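PDB 2QEN: walker-Type ATPase from Pyrococcus abyssi, which probably binds and hydrolyses ATP as a P-loop NTPase, holding ADP and magnesium in its nucleotide site, although its cellular role is unknown. Local coordinates for residues 300-305 against 315-320. The protein carries 1 engineered substitution. Sequence-based numbering, arbitrary orientation.
Sequences LIRDYL and PRLYAL
Leu317 sets its two methyl groups against neighbouring residues of the facing helix, CD1 on Ile301 and CD2 on the root of Arg302, an instance of one branched side chain bridging two helices. Both helices, 298-307 and 314-326, lie within the predicted winged helix-turn-helix domain of the MCM C-terminal type, well away from the nucleotide site, and a short connection joins them as in a helix-turn-helix. The backbones stay apart: the closest CA atoms, those of Arg302 and Leu317, are 7.9 Å from each other, so side chains alone make the join. CG of Leu317 stands anti to its own backbone N (chi1 -178°), which carries the fork out toward helix 298-307. There Leu317 CD1 meets Ile301 CG2 at 4.1 Å, the two side chains crossing at a slant. Both residues are buried. Ile312, in the connection, also touches Leu317, Leu305 and Leu320, while Ile287 of helix 282-292 packs on the last two, so the pair belongs to a small three-helix core. Arg302 marks the border of this apolar patch. Its CB touches one branch of the leucine's fork, but the chain bends at chi3 (70°) and leads the guanidinium away, where Arg302 NH2 makes a weak hydrogen bond, part of a salt bridge, of 3.3 Å to Asp303 OD1, and Arg302 NH1 a long, weak ion pair with Glu314. Leu317 CD2 meets Arg302 CB, the first methylene of that chain, at 4.1 Å.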
ATOM      1  N   LEU A 300       9.843  13.302  26.354  1.00 24.55           N
ATOM      2  CA  LEU A 300      10.559  14.220  25.456  1.00 24.82           C
ATOM      3  C   LEU A 300       9.573  14.958  24.546  1.00 24.71           C
ATOM      4  O   LEU A 300       9.664  16.178  24.394  1.00 23.88           O
ATOM      5  CB  LEU A 300      11.626  13.495  24.629  1.00 23.88           C
ATOM      6  CG  LEU A 300      12.870  12.946  25.344  1.00 25.63           C
ATOM      7  CD1 LEU A 300      13.746  12.115  24.371  1.00 22.47           C
ATOM      8  CD2 LEU A 300      13.715  14.031  26.043  1.00 23.48           C
ATOM      9  N   ILE A 301       8.619  14.203  23.993  1.00 25.73           N
ATOM     10  CA  ILE A 301       7.573  14.712  23.102  1.00 27.19           C
ATOM     11  C   ILE A 301       6.652  15.669  23.839  1.00 27.68           C
ATOM     12  O   ILE A 301       6.376  16.772  23.373  1.00 27.47           O
ATOM     13  CB  ILE A 301       6.703  13.562  22.487  1.00 27.61           C
ATOM     14  CG1 ILE A 301       7.503  12.756  21.460  1.00 27.76           C
ATOM     15  CG2 ILE A 301       5.430  14.143  21.830  1.00 28.14           C
ATOM     16  CD1 ILE A 301       6.870  11.427  21.100  1.00 27.83           C
ATOM     17  N   ARG A 302       6.200  15.229  25.004  1.00 28.18           N
ATOM     18  CA  ARG A 302       5.256  15.952  25.815  1.00 28.85           C
ATOM     19  C   ARG A 302       5.789  17.315  26.279  1.00 28.62           C
ATOM     20  O   ARG A 302       5.084  18.333  26.153  1.00 28.65           O
ATOM     21  CB  ARG A 302       4.904  15.066  27.004  1.00 29.98           C
ATOM     22  CG  ARG A 302       3.763  15.506  27.886  1.00 33.23           C
ATOM     23  CD  ARG A 302       3.803  14.659  29.170  1.00 38.99           C
ATOM     24  NE  ARG A 302       4.965  15.020  29.989  1.00 40.41           N
ATOM     25  CZ  ARG A 302       5.679  14.184  30.744  1.00 41.55           C
ATOM     26  NH1 ARG A 302       5.379  12.892  30.815  1.00 41.15           N
ATOM     27  NH2 ARG A 302       6.712  14.659  31.430  1.00 42.79           N
ATOM     28  N   ASP A 303       7.012  17.340  26.820  1.00 27.23           N
ATOM     29  CA  ASP A 303       7.630  18.599  27.254  1.00 26.45           C
ATOM     30  C   ASP A 303       7.913  19.533  26.071  1.00 25.53           C
ATOM     31  O   ASP A 303       7.762  20.738  26.187  1.00 23.89           O
ATOM     32  CB  ASP A 303       8.952  18.358  27.991  1.00 26.41           C
ATOM     33  CG  ASP A 303       8.791  17.589  29.314  1.00 28.62           C
ATOM     34  OD1 ASP A 303       7.648  17.440  29.849  1.00 29.20           O
ATOM     35  OD2 ASP A 303       9.850  17.137  29.813  1.00 26.52           O
ATOM     36  N   TYR A 304       8.351  18.967  24.948  1.00 25.56           N
ATOM     37  CA  TYR A 304       8.731  19.771  23.775  1.00 26.14           C
ATOM     38  C   TYR A 304       7.536  20.580  23.284  1.00 26.17           C
ATOM     39  O   TYR A 304       7.618  21.806  23.116  1.00 25.75           O
ATOM     40  CB  TYR A 304       9.276  18.887  22.650  1.00 26.56           C
ATOM     41  CG  TYR A 304       9.688  19.663  21.407  1.00 27.42           C
ATOM     42  CD1 TYR A 304      10.778  20.553  21.437  1.00 27.51           C
ATOM     43  CD2 TYR A 304       8.984  19.514  20.211  1.00 27.52           C
ATOM     44  CE1 TYR A 304      11.146  21.271  20.299  1.00 29.00           C
ATOM     45  CE2 TYR A 304       9.343  20.216  19.065  1.00 27.13           C
ATOM     46  CZ  TYR A 304      10.431  21.077  19.109  1.00 28.04           C
ATOM     47  OH  TYR A 304      10.779  21.778  17.981  1.00 28.10           O
ATOM     48  N   LEU A 305       6.423  19.880  23.102  1.00 25.95           N
ATOM     49  CA  LEU A 305       5.192  20.493  22.650  1.00 26.94           C
ATOM     50  C   LEU A 305       4.558  21.433  23.670  1.00 26.64           C
ATOM     51  O   LEU A 305       3.965  22.434  23.278  1.00 26.60           O
ATOM     52  CB  LEU A 305       4.192  19.420  22.184  1.00 27.20           C
ATOM     53  CG  LEU A 305       4.651  18.572  20.986  1.00 29.10           C
ATOM     54  CD1 LEU A 305       3.583  17.553  20.603  1.00 30.30           C
ATOM     55  CD2 LEU A 305       5.045  19.459  19.778  1.00 29.31           C
ATOM     56  N   PRO A 315      -3.836  10.912  28.241  1.00 32.66           N
ATOM     57  CA  PRO A 315      -4.726  10.081  27.412  1.00 32.13           C
ATOM     58  C   PRO A 315      -4.814  10.510  25.931  1.00 31.55           C
ATOM     59  O   PRO A 315      -4.847   9.654  25.063  1.00 30.87           O
ATOM     60  CB  PRO A 315      -6.088  10.203  28.123  1.00 32.18           C
ATOM     61  CG  PRO A 315      -5.727  10.559  29.554  1.00 32.18           C
ATOM     62  CD  PRO A 315      -4.554  11.475  29.408  1.00 32.43           C
ATOM     63  N   ARG A 316      -4.839  11.811  25.653  1.00 31.34           N
ATOM     64  CA  ARG A 316      -4.824  12.307  24.265  1.00 31.43           C
ATOM     65  C   ARG A 316      -3.537  11.946  23.540  1.00 30.46           C
ATOM     66  O   ARG A 316      -3.568  11.429  22.415  1.00 30.33           O
ATOM     67  CB  ARG A 316      -5.008  13.827  24.214  1.00 31.78           C
ATOM     68  CG  ARG A 316      -6.258  14.277  23.515  1.00 34.81           C
ATOM     69  CD  ARG A 316      -6.157  14.100  21.995  1.00 38.75           C
ATOM     70  NE  ARG A 316      -5.869  15.365  21.308  1.00 42.21           N
ATOM     71  CZ  ARG A 316      -6.292  15.670  20.078  1.00 43.52           C
ATOM     72  NH1 ARG A 316      -7.028  14.810  19.380  1.00 43.49           N
ATOM     73  NH2 ARG A 316      -5.987  16.848  19.546  1.00 44.72           N
ATOM     74  N   LEU A 317      -2.406  12.211  24.194  1.00 29.48           N
ATOM     75  CA  LEU A 317      -1.108  11.875  23.628  1.00 29.04           C
ATOM     76  C   LEU A 317      -1.014  10.391  23.260  1.00 28.66           C
ATOM     77  O   LEU A 317      -0.488  10.047  22.204  1.00 28.54           O
ATOM     78  CB  LEU A 317       0.052  12.298  24.551  1.00 28.73           C
ATOM     79  CG  LEU A 317       1.452  12.005  23.954  1.00 28.77           C
ATOM     80  CD1 LEU A 317       1.641  12.707  22.610  1.00 26.91           C
ATOM     81  CD2 LEU A 317       2.586  12.340  24.938  1.00 29.02           C
ATOM     82  N   TYR A 318      -1.531   9.528  24.133  1.00 28.54           N
ATOM     83  CA  TYR A 318      -1.513   8.090  23.904  1.00 28.86           C
ATOM     84  C   TYR A 318      -2.315   7.734  22.652  1.00 28.31           C
ATOM     85  O   TYR A 318      -1.847   6.959  21.807  1.00 27.07           O
ATOM     86  CB  TYR A 318      -2.041   7.311  25.125  1.00 29.57           C
ATOM     87  CG  TYR A 318      -2.070   5.808  24.903  1.00 31.63           C
ATOM     88  CD1 TYR A 318      -0.951   5.014  25.183  1.00 33.77           C
ATOM     89  CD2 TYR A 318      -3.206   5.181  24.392  1.00 33.86           C
ATOM     90  CE1 TYR A 318      -0.967   3.624  24.965  1.00 33.19           C
ATOM     91  CE2 TYR A 318      -3.233   3.799  24.161  1.00 35.03           C
ATOM     92  CZ  TYR A 318      -2.106   3.026  24.452  1.00 34.18           C
ATOM     93  OH  TYR A 318      -2.137   1.652  24.240  1.00 34.25           O
ATOM     94  N   ALA A 319      -3.519   8.305  22.550  1.00 27.77           N
ATOM     95  CA  ALA A 319      -4.396   8.081  21.397  1.00 27.12           C
ATOM     96  C   ALA A 319      -3.753   8.581  20.096  1.00 26.63           C
ATOM     97  O   ALA A 319      -3.727   7.863  19.097  1.00 26.53           O
ATOM     98  CB  ALA A 319      -5.758   8.727  21.631  1.00 27.08           C
ATOM     99  N   LEU A 320      -3.198   9.787  20.131  1.00 25.88           N
ATOM    100  CA  LEU A 320      -2.523  10.377  18.969  1.00 25.88           C
ATOM    101  C   LEU A 320      -1.365   9.514  18.454  1.00 25.67           C
ATOM    102  O   LEU A 320      -1.258   9.273  17.252  1.00 24.62           O
ATOM    103  CB  LEU A 320      -2.020  11.805  19.277  1.00 25.60           C
ATOM    104  CG  LEU A 320      -3.090  12.886  19.534  1.00 26.54           C
ATOM    105  CD1 LEU A 320      -2.525  14.142  20.176  1.00 26.18           C
ATOM    106  CD2 LEU A 320      -3.867  13.243  18.275  1.00 27.81           C
TER